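Peptide synthetase, module 7 (Actinoplanes teichomyceticus, PDB 4TX3) probably serves as the condensation-type domain of the final module in a nonribosomal peptide assembly line that builds a glycopeptide antibiotic. Local coordinates at residues 69-74 and 83-88; 340-345 and 359-364. All coordinates share one frame; numbering follows the deposited sequence.

Interaction 1 of 2, residues 69-74 and 83-88; sequences ILRTTF and QHIHDA
Thr-72 and Thr-73 pair with Ile-85 and His-84 in a short two-stranded antiparallel hairpin that follows helix 53-66 near the outside of the domain. Thr-73 and His-84 make the hydrogen-bonded pair, with N to O distances of 3.0 Å from Thr-73 N to His-84 O and 2.9 Å from His-84 N to Thr-73 O. Thr-72 and Ile-85 form the adjoining non-hydrogen-bonded pair, and past it His-86 N reaches Arg-71 O at 2.8 Å, almost straight down the carbonyl. Arg-71 then runs alongside the 86-88 backbone, stretched straight (chi2 -171°, chi3 167°), which carries the guanidinium along to His-86 O. Arg-71 NH1 donates to His-86 O at 2.9 Å, the oxygen lying in the guanidinium plane, while Asp-87 O sits over one face. NE and NH2 go to Ala-64 O and Ala-65 O of helix 53-66. On the face carrying Thr-73 and His-84, Thr-73 OG1 meets His-86 NE2 at 2.8 Å. His-84 CD2 lies over the centre of the His-86 ring, 3.7 Å above its plane. On the other face, a water donates to both Thr-72 OG1 and Gln-83 OE1, and the threonine hydroxyl bonds Glu-68 O as well. Gln-83 NE2 is held by Pro-18 O. The Gln-83 amide lies beside the Phe-74 ring, their planes 15° apart, with Gln-83 CG 3.9 Å from Phe-74 CE2. An alanine in place of Arg-71 would probably leave the carbonyls of Ala-64, Ala-65 and His-86 without their shared donor and let the backbone at 86-88 drift from the helix. One guanidinium thus links three backbone carbonyls, two from helix 53-66 and one from the hairpin, and its positive charge probably complements the negative end of that helix.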
loop_
_atom_site.group_PDB
_atom_site.type_symbol
_atom_site.label_atom_id
_atom_site.label_comp_id
_atom_site.label_asym_id
_atom_site.label_seq_id
_atom_site.Cartn_x
_atom_site.Cartn_y
_atom_site.Cartn_z
ATOM N N ILE B 69 10.762 -13.840 -14.233
ATOM C CA ILE B 69 9.632 -14.445 -14.916
ATOM C C ILE B 69 9.242 -13.709 -16.208
ATOM O O ILE B 69 8.739 -14.344 -17.132
ATOM C CB ILE B 69 8.389 -14.558 -13.993
ATOM C CG1 ILE B 69 7.398 -15.557 -14.611
ATOM C CG2 ILE B 69 7.783 -13.162 -13.660
ATOM C CD1 ILE B 69 6.254 -15.901 -13.729
ATOM N N LEU B 70 9.507 -12.398 -16.288
ATOM C CA LEU B 70 9.276 -11.626 -17.516
ATOM C C LEU B 70 10.310 -11.872 -18.638
ATOM O O LEU B 70 10.137 -11.399 -19.770
ATOM C CB LEU B 70 9.258 -10.137 -17.200
ATOM C CG LEU B 70 8.156 -9.597 -16.301
ATOM C CD1 LEU B 70 8.281 -8.083 -16.221
ATOM C CD2 LEU B 70 6.806 -10.014 -16.833
ATOM N N ARG B 71 11.401 -12.564 -18.323
ATOM C CA ARG B 71 12.340 -13.001 -19.354
ATOM C C ARG B 71 12.437 -14.527 -19.309
ATOM O O ARG B 71 13.490 -15.118 -19.516
ATOM C CB ARG B 71 13.717 -12.342 -19.185
ATOM C CG ARG B 71 14.197 -12.207 -17.748
ATOM C CD ARG B 71 15.456 -11.343 -17.665
ATOM N NE ARG B 71 15.775 -10.929 -16.302
ATOM C CZ ARG B 71 16.542 -11.634 -15.470
ATOM N NH1 ARG B 71 17.066 -12.793 -15.865
ATOM N NH2 ARG B 71 16.783 -11.184 -14.241
ATOM N N THR B 72 11.312 -15.156 -19.015
ATOM C CA THR B 72 11.234 -16.598 -19.007
ATOM C C THR B 72 10.411 -17.100 -20.197
ATOM O O THR B 72 9.356 -16.543 -20.500
ATOM C CB THR B 72 10.607 -17.102 -17.704
ATOM O OG1 THR B 72 11.336 -16.571 -16.593
ATOM C CG2 THR B 72 10.642 -18.611 -17.647
ATOM N N THR B 73 10.903 -18.137 -20.870
ATOM C CA THR B 73 10.112 -18.861 -21.850
ATOM C C THR B 73 9.838 -20.225 -21.286
ATOM O O THR B 73 10.444 -20.599 -20.284
ATOM C CB THR B 73 10.819 -19.007 -23.210
ATOM O OG1 THR B 73 12.162 -19.483 -23.006
ATOM C CG2 THR B 73 10.827 -17.679 -23.956
ATOM N N PHE B 74 8.949 -20.977 -21.940
ATOM C CA PHE B 74 8.520 -22.274 -21.418
ATOM C C PHE B 74 8.638 -23.384 -22.482
ATOM O O PHE B 74 7.631 -23.930 -22.963
ATOM C CB PHE B 74 7.083 -22.167 -20.881
ATOM C CG PHE B 74 6.910 -21.111 -19.805
ATOM C CD1 PHE B 74 6.804 -19.767 -20.134
ATOM C CD2 PHE B 74 6.866 -21.467 -18.462
ATOM C CE1 PHE B 74 6.671 -18.798 -19.151
ATOM C CE2 PHE B 74 6.728 -20.503 -17.466
ATOM C CZ PHE B 74 6.629 -19.162 -17.812
ATOM N N GLN B 83 10.923 -23.836 -16.865
ATOM C CA GLN B 83 11.102 -22.403 -17.018
ATOM C C GLN B 83 12.526 -22.119 -17.498
ATOM O O GLN B 83 13.489 -22.358 -16.776
ATOM C CB GLN B 83 10.814 -21.675 -15.704
ATOM C CG GLN B 83 9.447 -21.979 -15.140
ATOM C CD GLN B 83 9.011 -20.991 -14.077
ATOM O OE1 GLN B 83 8.992 -19.784 -14.306
ATOM N NE2 GLN B 83 8.672 -21.504 -12.889
ATOM N N HIS B 84 12.651 -21.642 -18.729
ATOM C CA HIS B 84 13.940 -21.193 -19.231
ATOM C C HIS B 84 14.143 -19.678 -19.015
ATOM O O HIS B 84 13.549 -18.837 -19.703
ATOM C CB HIS B 84 14.101 -21.527 -20.713
ATOM C CG HIS B 84 15.482 -21.261 -21.227
ATOM N ND1 HIS B 84 16.228 -22.214 -21.886
ATOM C CD2 HIS B 84 16.268 -20.159 -21.147
ATOM C CE1 HIS B 84 17.406 -21.706 -22.202
ATOM N NE2 HIS B 84 17.457 -20.463 -21.763
ATOM N N ILE B 85 15.020 -19.346 -18.079
ATOM C CA ILE B 85 15.238 -17.965 -17.689
ATOM C C ILE B 85 16.356 -17.334 -18.511
ATOM O O ILE B 85 17.512 -17.687 -18.372
ATOM C CB ILE B 85 15.558 -17.899 -16.184
ATOM C CG1 ILE B 85 14.377 -18.481 -15.390
ATOM C CG2 ILE B 85 15.890 -16.483 -15.751
ATOM C CD1 ILE B 85 14.699 -18.784 -13.924
ATOM N N HIS B 86 15.998 -16.405 -19.383
ATOM C CA HIS B 86 16.981 -15.684 -20.181
ATOM C C HIS B 86 17.623 -14.553 -19.372
ATOM O O HIS B 86 17.016 -14.038 -18.431
ATOM C CB HIS B 86 16.321 -15.134 -21.452
ATOM C CG HIS B 86 15.665 -16.185 -22.296
ATOM N ND1 HIS B 86 16.288 -16.762 -23.384
ATOM C CD2 HIS B 86 14.449 -16.780 -22.200
ATOM C CE1 HIS B 86 15.481 -17.659 -23.927
ATOM N NE2 HIS B 86 14.358 -17.690 -23.230
ATOM N N ASP B 87 18.850 -14.185 -19.735
ATOM C CA ASP B 87 19.544 -13.045 -19.132
ATOM C C ASP B 87 18.801 -11.725 -19.287
ATOM O O ASP B 87 18.883 -10.857 -18.416
ATOM C CB ASP B 87 20.923 -12.869 -19.748
ATOM C CG ASP B 87 21.918 -13.865 -19.232
ATOM O OD1 ASP B 87 21.646 -14.493 -18.179
ATOM O OD2 ASP B 87 22.977 -14.004 -19.879
ATOM N N ALA B 88 18.116 -11.559 -20.415
ATOM C CA ALA B 88 17.335 -10.353 -20.656
ATOM C C ALA B 88 16.100 -10.596 -21.529
ATOM O O ALA B 88 15.962 -11.638 -22.183
ATOM C CB ALA B 88 18.206 -9.293 -21.282
HETATM O O HOH W 1 10.740 -17.589 -13.970
#

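Interaction 2 of 2, residues 340-345 and 359-364; sequences VPFEKI and PVYQVG
Phe-342 and Tyr-361 bring their rings together at a slant, planes 59° apart and centroids 5.7 Å from each other. The closest atoms are CE1 of Phe-342 and CE1 of Tyr-361, 3.8 Å apart. At the rim of the Phe-342 ring, in its plane, lie Glu-343 OE2, which forms a salt bridge with Arg-22 NE, and Pro-359 O, the latter 3.7 Å from Phe-342 CZ. The imidazole of His-358 meets the phenyl ring almost parallel to it and meets the Tyr-361 ring edge-to-face. Phe-342 holds CG anti to its backbone N (chi1 165°), which sends the ring out from the 340-345 loop. Val-360 runs antiparallel alongside the phenylalanine side chain and rests CG2 3.9 Å from Phe-342 CE1; the same methyl touches Ile-345 CG2 at 4.1 Å. Pro-307 of strand 306-313 also packs on both aromatic rings, and Leu-212 on both Val-360 and Ile-345. The chain bends sharply at Val-360, whose phi of 65° goes with a short approach of Tyr-361 N to Pro-359 O, as in a classic gamma turn. All five touching residues are buried, and the packing is mostly apolar, with one carbonyl at the phenyl edge. It is a hydrophobic joint of the core, seating the start of helix 345-348 against the turn into strand 363-369, a strand of the mixed sheet with 399-407 in the C-terminal half of this chloramphenicol-acetyltransferase-like condensation fold.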
loop_
_atom_site.group_PDB
_atom_site.type_symbol
_atom_site.label_atom_id
_atom_site.label_comp_id
_atom_site.label_asym_id
_atom_site.label_seq_id
_atom_site.Cartn_x
_atom_site.Cartn_y
_atom_site.Cartn_z
ATOM N N VAL B 340 -2.223 -26.778 -1.139
ATOM C CA VAL B 340 -2.485 -27.466 -2.396
ATOM C C VAL B 340 -2.910 -26.457 -3.429
ATOM O O VAL B 340 -3.853 -25.695 -3.195
ATOM C CB VAL B 340 -3.620 -28.506 -2.342
ATOM C CG1 VAL B 340 -3.424 -29.509 -3.447
ATOM C CG2 VAL B 340 -3.679 -29.191 -1.050
ATOM N N PRO B 341 -2.234 -26.447 -4.580
ATOM C CA PRO B 341 -2.748 -25.594 -5.651
ATOM C C PRO B 341 -4.098 -26.113 -6.097
ATOM O O PRO B 341 -4.308 -27.328 -6.164
ATOM C CB PRO B 341 -1.699 -25.728 -6.765
ATOM C CG PRO B 341 -0.512 -26.334 -6.115
ATOM C CD PRO B 341 -1.018 -27.167 -4.975
ATOM N N PHE B 342 -5.008 -25.190 -6.376
ATOM C CA PHE B 342 -6.293 -25.540 -6.952
ATOM C C PHE B 342 -6.177 -26.432 -8.193
ATOM O O PHE B 342 -6.999 -27.319 -8.405
ATOM C CB PHE B 342 -7.058 -24.274 -7.317
ATOM C CG PHE B 342 -8.210 -24.522 -8.228
ATOM C CD1 PHE B 342 -9.409 -25.015 -7.723
ATOM C CD2 PHE B 342 -8.095 -24.292 -9.595
ATOM C CE1 PHE B 342 -10.475 -25.265 -8.554
ATOM C CE2 PHE B 342 -9.158 -24.532 -10.423
ATOM C CZ PHE B 342 -10.357 -25.022 -9.903
ATOM N N GLU B 343 -5.162 -26.174 -9.012
ATOM C CA GLU B 343 -5.024 -26.801 -10.323
ATOM C C GLU B 343 -4.662 -28.283 -10.195
ATOM O O GLU B 343 -4.711 -29.047 -11.158
ATOM C CB GLU B 343 -3.971 -26.058 -11.151
ATOM C CG GLU B 343 -4.356 -24.618 -11.527
ATOM C CD GLU B 343 -4.215 -23.599 -10.380
ATOM O OE1 GLU B 343 -3.639 -23.939 -9.323
ATOM O OE2 GLU B 343 -4.682 -22.443 -10.535
ATOM N N LYS B 344 -4.312 -28.672 -8.979
ATOM C CA LYS B 344 -3.917 -30.030 -8.673
ATOM C C LYS B 344 -5.151 -30.860 -8.322
ATOM O O LYS B 344 -5.132 -32.095 -8.365
ATOM C CB LYS B 344 -2.915 -30.010 -7.517
ATOM C CG LYS B 344 -2.118 -31.254 -7.362
ATOM C CD LYS B 344 -1.107 -31.404 -8.476
ATOM C CE LYS B 344 -0.167 -32.581 -8.168
ATOM N NZ LYS B 344 -0.713 -33.502 -7.114
ATOM N N ILE B 345 -6.228 -30.156 -7.984
ATOM C CA ILE B 345 -7.443 -30.777 -7.475
ATOM C C ILE B 345 -8.248 -31.581 -8.508
ATOM O O ILE B 345 -8.790 -32.622 -8.151
ATOM C CB ILE B 345 -8.344 -29.723 -6.839
ATOM C CG1 ILE B 345 -7.787 -29.343 -5.465
ATOM C CG2 ILE B 345 -9.779 -30.229 -6.713
ATOM C CD1 ILE B 345 -8.472 -28.165 -4.844
ATOM N N PRO B 359 -13.075 -26.544 -14.443
ATOM C CA PRO B 359 -13.267 -27.661 -13.510
ATOM C C PRO B 359 -13.700 -27.214 -12.100
ATOM O O PRO B 359 -13.406 -26.075 -11.716
ATOM C CB PRO B 359 -11.884 -28.307 -13.473
ATOM C CG PRO B 359 -10.959 -27.176 -13.743
ATOM C CD PRO B 359 -11.649 -26.325 -14.741
ATOM N N VAL B 360 -14.377 -28.102 -11.362
ATOM C CA VAL B 360 -14.842 -27.856 -9.991
ATOM C C VAL B 360 -15.903 -26.757 -9.879
ATOM O O VAL B 360 -16.959 -26.994 -9.303
ATOM C CB VAL B 360 -13.686 -27.483 -9.035
ATOM C CG1 VAL B 360 -14.193 -27.417 -7.586
ATOM C CG2 VAL B 360 -12.548 -28.465 -9.158
ATOM N N TYR B 361 -15.630 -25.553 -10.384
ATOM C CA TYR B 361 -16.663 -24.518 -10.379
ATOM C C TYR B 361 -16.701 -23.697 -11.656
ATOM O O TYR B 361 -15.693 -23.521 -12.333
ATOM C CB TYR B 361 -16.512 -23.582 -9.167
ATOM C CG TYR B 361 -15.278 -22.713 -9.157
ATOM C CD1 TYR B 361 -14.073 -23.184 -8.643
ATOM C CD2 TYR B 361 -15.323 -21.402 -9.640
ATOM C CE1 TYR B 361 -12.946 -22.379 -8.624
ATOM C CE2 TYR B 361 -14.204 -20.590 -9.630
ATOM C CZ TYR B 361 -13.017 -21.083 -9.118
ATOM O OH TYR B 361 -11.900 -20.271 -9.100
ATOM N N GLN B 362 -17.893 -23.197 -11.967
ATOM C CA GLN B 362 -18.141 -22.458 -13.189
ATOM C C GLN B 362 -18.693 -21.059 -12.866
ATOM O O GLN B 362 -18.845 -20.207 -13.759
ATOM C CB GLN B 362 -19.106 -23.240 -14.091
ATOM C CG GLN B 362 -18.588 -24.605 -14.548
ATOM C CD GLN B 362 -18.675 -25.667 -13.464
ATOM O OE1 GLN B 362 -19.688 -25.786 -12.784
ATOM N NE2 GLN B 362 -17.603 -26.436 -13.291
ATOM N N VAL B 363 -18.993 -20.834 -11.586
ATOM C CA VAL B 363 -19.449 -19.537 -11.101
ATOM C C VAL B 363 -18.453 -18.966 -10.100
ATOM O O VAL B 363 -18.115 -19.630 -9.115
ATOM C CB VAL B 363 -20.830 -19.630 -10.431
ATOM C CG1 VAL B 363 -21.328 -18.228 -10.022
ATOM C CG2 VAL B 363 -21.814 -20.316 -11.363
ATOM N N GLY B 364 -17.980 -17.743 -10.350
ATOM C CA GLY B 364 -17.010 -17.115 -9.473
ATOM C C GLY B 364 -17.547 -15.866 -8.800
ATOM O O GLY B 364 -18.399 -15.162 -9.362
#

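How the interactions relate
From the N terminus, the chain passes through helix 53-66 and enters interaction 1, which closes an eight-residue hairpin loop between 74 and 83. Interaction 2 comes much later, after helix 320-334, and closes a thirteen-residue loop that opens with the rest of helix 345-348 and ends before strand 363-369 begins. The two loops follow in series, neither nesting nor crossing. The centres of interactions 1 and 2 are about 27 Å apart. Their nearest atoms stay about 12 Å apart, so they do not touch. Common neighbours connect them: helix 180-191 packs on Gln-83 and Ile-85 at one end and on Pro-341 and Lys-344 at the other, while helix 21-28 contacts both sites through Gln-23 and Arg-25.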